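Local structure of protease Do-like 1, chloroplastic (Arabidopsis thaliana, 3QO6) at residues Gly162-Asp167 with Asp299-Leu304. The protein is a serine protease of the thylakoid, required at high temperature, that may degrade damaged proteins and can cleave beta-casein. Sequence-based numbering, arbitrary orientation.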
ATOM      1  N   GLY B 162      26.096  10.895  -1.782  1.00114.95           N
ATOM      2  CA  GLY B 162      25.949  10.609  -0.368  1.00110.83           C
ATOM      3  C   GLY B 162      26.842  11.531   0.435  1.00106.88           C
ATOM      4  O   GLY B 162      26.559  11.846   1.597  1.00106.94           O
ATOM      5  N   ARG B 163      27.933  11.959  -0.195  1.00102.56           N
ATOM      6  CA  ARG B 163      28.878  12.860   0.437  1.00 97.43           C
ATOM      7  C   ARG B 163      28.121  14.129   0.832  1.00 95.61           C
ATOM      8  O   ARG B 163      27.252  14.587   0.106  1.00 95.23           O
ATOM      9  CB  ARG B 163      30.007  13.200  -0.543  1.00 97.27           C
ATOM     10  CG  ARG B 163      31.049  14.124   0.051  1.00 98.59           C
ATOM     11  CD  ARG B 163      32.262  14.327  -0.836  1.00 98.37           C
ATOM     12  NE  ARG B 163      33.241  15.175  -0.155  1.00100.48           N
ATOM     13  CZ  ARG B 163      34.485  14.803   0.140  1.00 99.92           C
ATOM     14  NH1 ARG B 163      34.913  13.583  -0.194  1.00 92.55           N
ATOM     15  NH2 ARG B 163      35.292  15.652   0.781  1.00 94.92           N
ATOM     16  N   PRO B 164      28.421  14.699   2.006  1.00 93.11           N
ATOM     17  CA  PRO B 164      27.711  15.919   2.406  1.00 89.10           C
ATOM     18  C   PRO B 164      28.178  17.161   1.647  1.00 85.72           C
ATOM     19  O   PRO B 164      29.343  17.264   1.282  1.00 84.03           O
ATOM     20  CB  PRO B 164      28.018  16.011   3.892  1.00 90.72           C
ATOM     21  CG  PRO B 164      29.407  15.459   3.965  1.00 91.64           C
ATOM     22  CD  PRO B 164      29.287  14.219   3.095  1.00 91.16           C
ATOM     23  N   ILE B 165      27.261  18.089   1.393  1.00 81.04           N
ATOM     24  CA  ILE B 165      27.614  19.324   0.719  1.00 77.07           C
ATOM     25  C   ILE B 165      27.575  20.371   1.819  1.00 81.40           C
ATOM     26  O   ILE B 165      26.544  20.560   2.461  1.00 82.01           O
ATOM     27  CB  ILE B 165      26.603  19.716  -0.360  1.00 71.89           C
ATOM     28  CG1 ILE B 165      26.382  18.551  -1.327  1.00 73.26           C
ATOM     29  CG2 ILE B 165      27.112  20.918  -1.117  1.00 67.04           C
ATOM     30  CD1 ILE B 165      25.402  18.858  -2.489  1.00 72.24           C
ATOM     31  N   GLN B 166      28.700  21.030   2.060  1.00 82.20           N
ATOM     32  CA  GLN B 166      28.768  22.036   3.098  1.00 81.01           C
ATOM     33  C   GLN B 166      28.307  23.392   2.591  1.00 81.24           C
ATOM     34  O   GLN B 166      28.099  23.596   1.401  1.00 84.78           O
ATOM     35  CB  GLN B 166      30.206  22.169   3.602  1.00 83.09           C
ATOM     36  CG  GLN B 166      30.576  21.326   4.819  1.00 92.11           C
ATOM     37  CD  GLN B 166      30.602  19.829   4.547  1.00 96.16           C
ATOM     38  OE1 GLN B 166      31.221  19.361   3.579  1.00 96.93           O
ATOM     39  NE2 GLN B 166      29.946  19.064   5.416  1.00 99.18           N
ATOM     40  N   ASP B 167      28.149  24.317   3.520  1.00 80.86           N
ATOM     41  CA  ASP B 167      27.788  25.693   3.222  1.00 82.30           C
ATOM     42  C   ASP B 167      26.522  26.000   2.435  1.00 80.15           C
ATOM     43  O   ASP B 167      26.438  27.067   1.819  1.00 83.12           O
ATOM     44  CB  ASP B 167      28.955  26.374   2.515  1.00 88.88           C
ATOM     45  CG  ASP B 167      29.158  27.807   2.991  1.00100.89           C
ATOM     46  OD1 ASP B 167      29.815  28.007   4.048  1.00105.22           O
ATOM     47  OD2 ASP B 167      28.643  28.737   2.322  1.00107.85           O
ATOM     48  N   ASP B 299      32.179  15.238  10.299  1.00 95.31           N
ATOM     49  CA  ASP B 299      33.351  15.952  10.772  1.00 95.92           C
ATOM     50  C   ASP B 299      34.550  15.708   9.874  1.00 93.23           C
ATOM     51  O   ASP B 299      35.259  16.649   9.513  1.00 93.43           O
ATOM     52  CB  ASP B 299      33.688  15.551  12.215  1.00101.83           C
ATOM     53  CG  ASP B 299      32.688  16.109  13.235  1.00106.92           C
ATOM     54  OD1 ASP B 299      32.125  17.210  12.995  1.00106.31           O
ATOM     55  OD2 ASP B 299      32.488  15.451  14.288  1.00108.67           O
ATOM     56  N   LEU B 300      34.768  14.447   9.506  1.00 88.28           N
ATOM     57  CA  LEU B 300      35.892  14.096   8.650  1.00 83.09           C
ATOM     58  C   LEU B 300      35.716  14.790   7.308  1.00 82.88           C
ATOM     59  O   LEU B 300      36.565  15.565   6.878  1.00 81.04           O
ATOM     60  CB  LEU B 300      35.958  12.582   8.456  1.00 76.66           C
ATOM     61  CG  LEU B 300      37.195  12.034   7.739  1.00 78.05           C
ATOM     62  CD1 LEU B 300      38.458  12.391   8.544  1.00 68.05           C
ATOM     63  CD2 LEU B 300      37.056  10.504   7.556  1.00 68.95           C
ATOM     64  N   TYR B 301      34.589  14.519   6.665  1.00 83.04           N
ATOM     65  CA  TYR B 301      34.275  15.108   5.378  1.00 83.11           C
ATOM     66  C   TYR B 301      34.516  16.583   5.376  1.00 85.37           C
ATOM     67  O   TYR B 301      35.263  17.098   4.556  1.00 86.71           O
ATOM     68  CB  TYR B 301      32.817  14.878   5.031  1.00 79.11           C
ATOM     69  CG  TYR B 301      32.581  13.580   4.331  1.00 80.53           C
ATOM     70  CD1 TYR B 301      31.617  12.682   4.803  1.00 77.13           C
ATOM     71  CD2 TYR B 301      33.327  13.234   3.205  1.00 75.19           C
ATOM     72  CE1 TYR B 301      31.401  11.473   4.174  1.00 76.92           C
ATOM     73  CE2 TYR B 301      33.124  12.026   2.573  1.00 78.90           C
ATOM     74  CZ  TYR B 301      32.155  11.147   3.060  1.00 79.76           C
ATOM     75  OH  TYR B 301      31.930   9.944   2.431  1.00 81.96           O
ATOM     76  N   ARG B 302      33.853  17.248   6.308  1.00 87.60           N
ATOM     77  CA  ARG B 302      33.923  18.684   6.445  1.00 92.96           C
ATOM     78  C   ARG B 302      35.365  19.154   6.515  1.00 93.69           C
ATOM     79  O   ARG B 302      35.757  20.083   5.806  1.00 94.94           O
ATOM     80  CB  ARG B 302      33.156  19.106   7.702  1.00 96.55           C
ATOM     81  CG  ARG B 302      32.967  20.602   7.881  1.00102.08           C
ATOM     82  CD  ARG B 302      32.305  20.897   9.229  1.00106.38           C
ATOM     83  NE  ARG B 302      32.900  20.117  10.319  1.00114.10           N
ATOM     84  CZ  ARG B 302      34.196  20.116  10.655  1.00118.08           C
ATOM     85  NH1 ARG B 302      35.082  20.864   9.996  1.00117.99           N
ATOM     86  NH2 ARG B 302      34.622  19.344  11.652  1.00117.73           N
ATOM     87  N   ILE B 303      36.162  18.495   7.346  1.00 92.95           N
ATOM     88  CA  ILE B 303      37.543  18.891   7.508  1.00 92.43           C
ATOM     89  C   ILE B 303      38.392  18.694   6.248  1.00 93.27           C
ATOM     90  O   ILE B 303      39.165  19.575   5.896  1.00 95.68           O
ATOM     91  CB  ILE B 303      38.163  18.166   8.704  1.00 94.22           C
ATOM     92  CG1 ILE B 303      39.297  18.998   9.274  1.00 98.41           C
ATOM     93  CG2 ILE B 303      38.690  16.832   8.281  1.00 98.08           C
ATOM     94  CD1 ILE B 303      38.910  20.442   9.541  1.00102.82           C
ATOM     95  N   LEU B 304      38.259  17.564   5.558  1.00 92.12           N
ATOM     96  CA  LEU B 304      39.032  17.358   4.332  1.00 91.72           C
ATOM     97  C   LEU B 304      38.558  18.288   3.235  1.00 92.31           C
ATOM     98  O   LEU B 304      39.288  18.576   2.297  1.00 93.30           O
ATOM     99  CB  LEU B 304      38.902  15.935   3.813  1.00 92.13           C
ATOM    100  CG  LEU B 304      39.998  14.932   4.156  1.00 91.31           C
ATOM    101  CD1 LEU B 304      39.967  14.590   5.634  1.00 88.16           C
ATOM    102  CD2 LEU B 304      39.774  13.689   3.319  1.00 93.75           C
TER
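Tyr-301, projecting from helix 297-304, presents one face of its ring to Arg-163 and to Pro-164 on the short strand 164-166. Pro-164 crosses the ring at about a right angle, its CD lying 3.6 Å from the centroid of the Tyr-301 ring in a CH-pi contact and nearest to the CD1 rim, while its CG also meets the tyrosine CB. On the CD2 side of the ring, Arg-163 CG makes a longer CH-pi contact, 4.3 Å from the Tyr-301 centroid. Arg-163 runs past this rim, extended as far as NE, chi1 (-179°) sending CG away from the backbone N. One face of its guanidinium thereby receives Tyr-301 CD2 over its centre, 3.6 Å from Arg-163 CZ. The two planes are inclined by 63°. Arg-163 NE also forms a weak, long ion pair with Asp-99. Replacing Arg-163 by an alanine would probably uncover the CD2-CE2 side of the tyrosine and deprive Asp-99 of this distant charge. At Arg-302, the next residue of the helix, the bent side chain of Gln-166 lays its amide against CA and CB, with Gln-166 NE2 3.9 Å from Arg-302 CB; the same NE2 makes a weak hydrogen bond with Glu-155. No hydrogen bond joins the two segments. The Tyr-301 hydroxyl instead bonds to the backbone of a bound peptide, consistent with the peptide lying at the PDZ ligand site. This is a protease-PDZ domain interface of an HtrA (Deg) protease, in which a peptide-contacting PDZ helix docks on a strand of the trypsin-like domain.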